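Local coordinates for chitinase (Chromobacterium violaceum, PDB 4TXG), which probably hydrolyses the glycosidic bonds of chitin as a family 18 glycoside hydrolase that also carries a chitin-binding module, at residues N208-P216 and P228-L236. Numbering follows the deposited sequence.
Sequences NPATDMSWP and PYKGHFNLL
His232 N bonds to Pro209 O at 2.8 Å and Phe233 N to Ala210 O at 2.9 Å, so the loop supplies acceptors to first-turn N-H groups, which have no carbonyl one turn earlier in the helix to bond to. At and just before the start of the helix, Lys230 N bonds to Thr211 O and Gly231 N to Met213 O, so segment 228-236 gives all four donors. Gly231, with no side chain and a positive phi of 67°, lets Pro209 O come within 3.3 Å of its CA. An Asx motif, Asn208 OD1 accepting from Thr211 N, helps to brace the loop. This is the first helix after strand 185-193 of the family 18 TIM barrel, and Phe233 and Ala210 both touch Tyr188 of that strand. Among aromatic contacts, the small methyl of Ala210 lies over one face of Phe233, CB 3.9 Å from the ring centroid. Trp215 and His232 barely overlap, their planes 29° apart; each suits its place by spending a ring N-H on a backbone carbonyl, Thr165 O and Ser162 O respectively. Long, flexible Lys230 bends at chi3 (-66°), bringing NZ into a long salt bridge, 3.8 Å from Asp212 OD1, while OD2 accepts from Gly207 N. A water links NZ to Ser214 OG.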
loop_
_atom_site.group_PDB
_atom_site.type_symbol
_atom_site.label_atom_id
_atom_site.label_comp_id
_atom_site.label_asym_id
_atom_site.label_seq_id
_atom_site.Cartn_x
_atom_site.Cartn_y
_atom_site.Cartn_z
ATOM N N ASN A 208 0.569 -17.232 23.190
ATOM C CA ASN A 208 0.518 -16.403 21.980
ATOM C C ASN A 208 1.807 -15.574 21.846
ATOM O O ASN A 208 2.372 -15.124 22.842
ATOM C CB ASN A 208 -0.728 -15.511 21.973
ATOM C CG ASN A 208 -0.542 -14.230 22.764
ATOM O OD1 ASN A 208 -0.019 -13.240 22.248
ATOM N ND2 ASN A 208 -0.978 -14.240 24.021
ATOM N N PRO A 209 2.296 -15.409 20.608
ATOM C CA PRO A 209 3.607 -14.775 20.393
ATOM C C PRO A 209 3.618 -13.270 20.680
ATOM O O PRO A 209 4.679 -12.747 21.018
ATOM C CB PRO A 209 3.899 -15.057 18.910
ATOM C CG PRO A 209 2.537 -15.293 18.282
ATOM C CD PRO A 209 1.730 -15.967 19.367
ATOM N N ALA A 210 2.475 -12.595 20.574
ATOM C CA ALA A 210 2.438 -11.155 20.818
ATOM C C ALA A 210 2.717 -10.807 22.277
ATOM O O ALA A 210 3.471 -9.875 22.558
ATOM C CB ALA A 210 1.088 -10.569 20.402
ATOM N N THR A 211 2.097 -11.539 23.198
ATOM C CA THR A 211 2.123 -11.136 24.610
ATOM C C THR A 211 2.430 -12.241 25.607
ATOM O O THR A 211 2.525 -11.966 26.808
ATOM C CB THR A 211 0.771 -10.511 25.044
ATOM O OG1 THR A 211 -0.253 -11.513 25.027
ATOM C CG2 THR A 211 0.377 -9.365 24.125
ATOM N N ASP A 212 2.577 -13.484 25.152
ATOM C CA ASP A 212 2.789 -14.582 26.109
ATOM C C ASP A 212 3.815 -15.594 25.622
ATOM O O ASP A 212 3.554 -16.799 25.562
ATOM C CB ASP A 212 1.469 -15.303 26.414
ATOM C CG ASP A 212 1.573 -16.205 27.637
ATOM O OD1 ASP A 212 2.402 -15.893 28.521
ATOM O OD2 ASP A 212 0.844 -17.222 27.722
ATOM N N MET A 213 4.999 -15.101 25.293
ATOM C CA MET A 213 6.052 -15.960 24.788
ATOM C C MET A 213 7.377 -15.392 25.258
ATOM O O MET A 213 7.507 -14.185 25.449
ATOM C CB MET A 213 5.976 -16.056 23.251
ATOM C CG MET A 213 7.044 -16.940 22.624
ATOM S SD MET A 213 6.724 -17.218 20.869
ATOM C CE MET A 213 5.300 -18.313 20.914
ATOM N N SER A 214 8.361 -16.258 25.470
ATOM C CA SER A 214 9.685 -15.776 25.839
ATOM C C SER A 214 10.730 -16.624 25.133
ATOM O O SER A 214 10.417 -17.691 24.596
ATOM C CB SER A 214 9.883 -15.802 27.360
ATOM O OG SER A 214 9.899 -17.126 27.853
ATOM N N TRP A 215 11.962 -16.135 25.125
ATOM C CA TRP A 215 13.049 -16.782 24.405
ATOM C C TRP A 215 14.272 -16.903 25.307
ATOM O O TRP A 215 15.241 -16.157 25.153
ATOM C CB TRP A 215 13.383 -15.996 23.128
ATOM C CG TRP A 215 12.269 -16.020 22.114
ATOM C CD1 TRP A 215 12.072 -16.954 21.139
ATOM C CD2 TRP A 215 11.193 -15.079 21.989
ATOM N NE1 TRP A 215 10.952 -16.652 20.413
ATOM C CE2 TRP A 215 10.394 -15.503 20.912
ATOM C CE3 TRP A 215 10.834 -13.913 22.679
ATOM C CZ2 TRP A 215 9.252 -14.807 20.504
ATOM C CZ3 TRP A 215 9.695 -13.215 22.268
ATOM C CH2 TRP A 215 8.919 -13.669 21.198
ATOM N N PRO A 216 14.222 -17.848 26.261
ATOM C CA PRO A 216 15.287 -18.048 27.248
ATOM C C PRO A 216 16.618 -18.267 26.564
ATOM O O PRO A 216 16.680 -19.053 25.620
ATOM C CB PRO A 216 14.849 -19.312 27.997
ATOM C CG PRO A 216 13.390 -19.408 27.764
ATOM C CD PRO A 216 13.152 -18.849 26.401
ATOM N N PRO A 228 3.257 -5.672 31.737
ATOM C CA PRO A 228 2.237 -6.692 32.029
ATOM C C PRO A 228 1.915 -7.559 30.808
ATOM O O PRO A 228 0.776 -7.990 30.599
ATOM C CB PRO A 228 1.034 -5.852 32.443
ATOM C CG PRO A 228 1.158 -4.630 31.579
ATOM C CD PRO A 228 2.653 -4.351 31.473
ATOM N N TYR A 229 2.938 -7.788 29.999
ATOM C CA TYR A 229 2.860 -8.665 28.838
ATOM C C TYR A 229 4.262 -9.123 28.507
ATOM O O TYR A 229 5.235 -8.435 28.825
ATOM C CB TYR A 229 2.236 -7.967 27.624
ATOM C CG TYR A 229 2.759 -6.578 27.333
ATOM C CD1 TYR A 229 2.162 -5.458 27.909
ATOM C CD2 TYR A 229 3.830 -6.380 26.460
ATOM C CE1 TYR A 229 2.626 -4.178 27.641
ATOM C CE2 TYR A 229 4.307 -5.099 26.186
ATOM C CZ TYR A 229 3.696 -4.005 26.777
ATOM O OH TYR A 229 4.159 -2.734 26.507
ATOM N N LYS A 230 4.367 -10.286 27.872
ATOM C CA LYS A 230 5.652 -10.770 27.392
ATOM C C LYS A 230 5.658 -10.704 25.865
ATOM O O LYS A 230 5.138 -9.748 25.292
ATOM C CB LYS A 230 5.916 -12.187 27.903
ATOM C CG LYS A 230 6.064 -12.242 29.423
ATOM C CD LYS A 230 6.496 -13.614 29.919
ATOM C CE LYS A 230 5.432 -14.660 29.660
ATOM N NZ LYS A 230 5.736 -15.934 30.392
ATOM N N GLY A 231 6.264 -11.689 25.215
ATOM C CA GLY A 231 6.181 -11.810 23.765
ATOM C C GLY A 231 6.869 -10.727 22.945
ATOM O O GLY A 231 7.694 -9.960 23.459
ATOM N N HIS A 232 6.547 -10.690 21.648
ATOM C CA HIS A 232 7.087 -9.665 20.754
ATOM C C HIS A 232 6.846 -8.256 21.300
ATOM O O HIS A 232 7.700 -7.379 21.173
ATOM C CB HIS A 232 6.450 -9.736 19.360
ATOM C CG HIS A 232 6.730 -11.001 18.598
ATOM N ND1 HIS A 232 7.999 -11.498 18.399
ATOM C CD2 HIS A 232 5.888 -11.833 17.941
ATOM C CE1 HIS A 232 7.926 -12.602 17.670
ATOM N NE2 HIS A 232 6.661 -12.817 17.368
ATOM N N PHE A 233 5.669 -8.030 21.877
ATOM C CA PHE A 233 5.292 -6.678 22.292
ATOM C C PHE A 233 6.202 -6.151 23.406
ATOM O O PHE A 233 6.529 -4.967 23.450
ATOM C CB PHE A 233 3.836 -6.633 22.762
ATOM C CG PHE A 233 2.809 -6.711 21.634
ATOM C CD1 PHE A 233 3.191 -6.948 20.326
ATOM C CD2 PHE A 233 1.457 -6.549 21.916
ATOM C CE1 PHE A 233 2.239 -7.028 19.306
ATOM C CE2 PHE A 233 0.499 -6.621 20.915
ATOM C CZ PHE A 233 0.893 -6.854 19.604
ATOM N N ASN A 234 6.585 -7.036 24.320
ATOM C CA ASN A 234 7.504 -6.662 25.395
ATOM C C ASN A 234 8.829 -6.138 24.810
ATOM O O ASN A 234 9.329 -5.076 25.205
ATOM C CB ASN A 234 7.739 -7.869 26.316
ATOM C CG ASN A 234 8.547 -7.524 27.557
ATOM O OD1 ASN A 234 9.713 -7.135 27.465
ATOM N ND2 ASN A 234 7.938 -7.697 28.727
ATOM N N LEU A 235 9.389 -6.875 23.858
ATOM C CA LEU A 235 10.629 -6.452 23.215
ATOM C C LEU A 235 10.441 -5.151 22.419
ATOM O O LEU A 235 11.303 -4.276 22.462
ATOM C CB LEU A 235 11.172 -7.571 22.313
ATOM C CG LEU A 235 11.698 -8.786 23.094
ATOM C CD1 LEU A 235 12.225 -9.886 22.176
ATOM C CD2 LEU A 235 12.793 -8.343 24.066
ATOM N N LEU A 236 9.320 -5.003 21.715
ATOM C CA LEU A 236 9.079 -3.754 20.979
ATOM C C LEU A 236 9.099 -2.557 21.927
ATOM O O LEU A 236 9.739 -1.537 21.653
ATOM C CB LEU A 236 7.742 -3.804 20.221
ATOM C CG LEU A 236 7.664 -4.766 19.033
ATOM C CD1 LEU A 236 6.246 -4.736 18.459
ATOM C CD2 LEU A 236 8.676 -4.406 17.962
HETATM O O HOH W 1 7.146 -17.498 28.699
#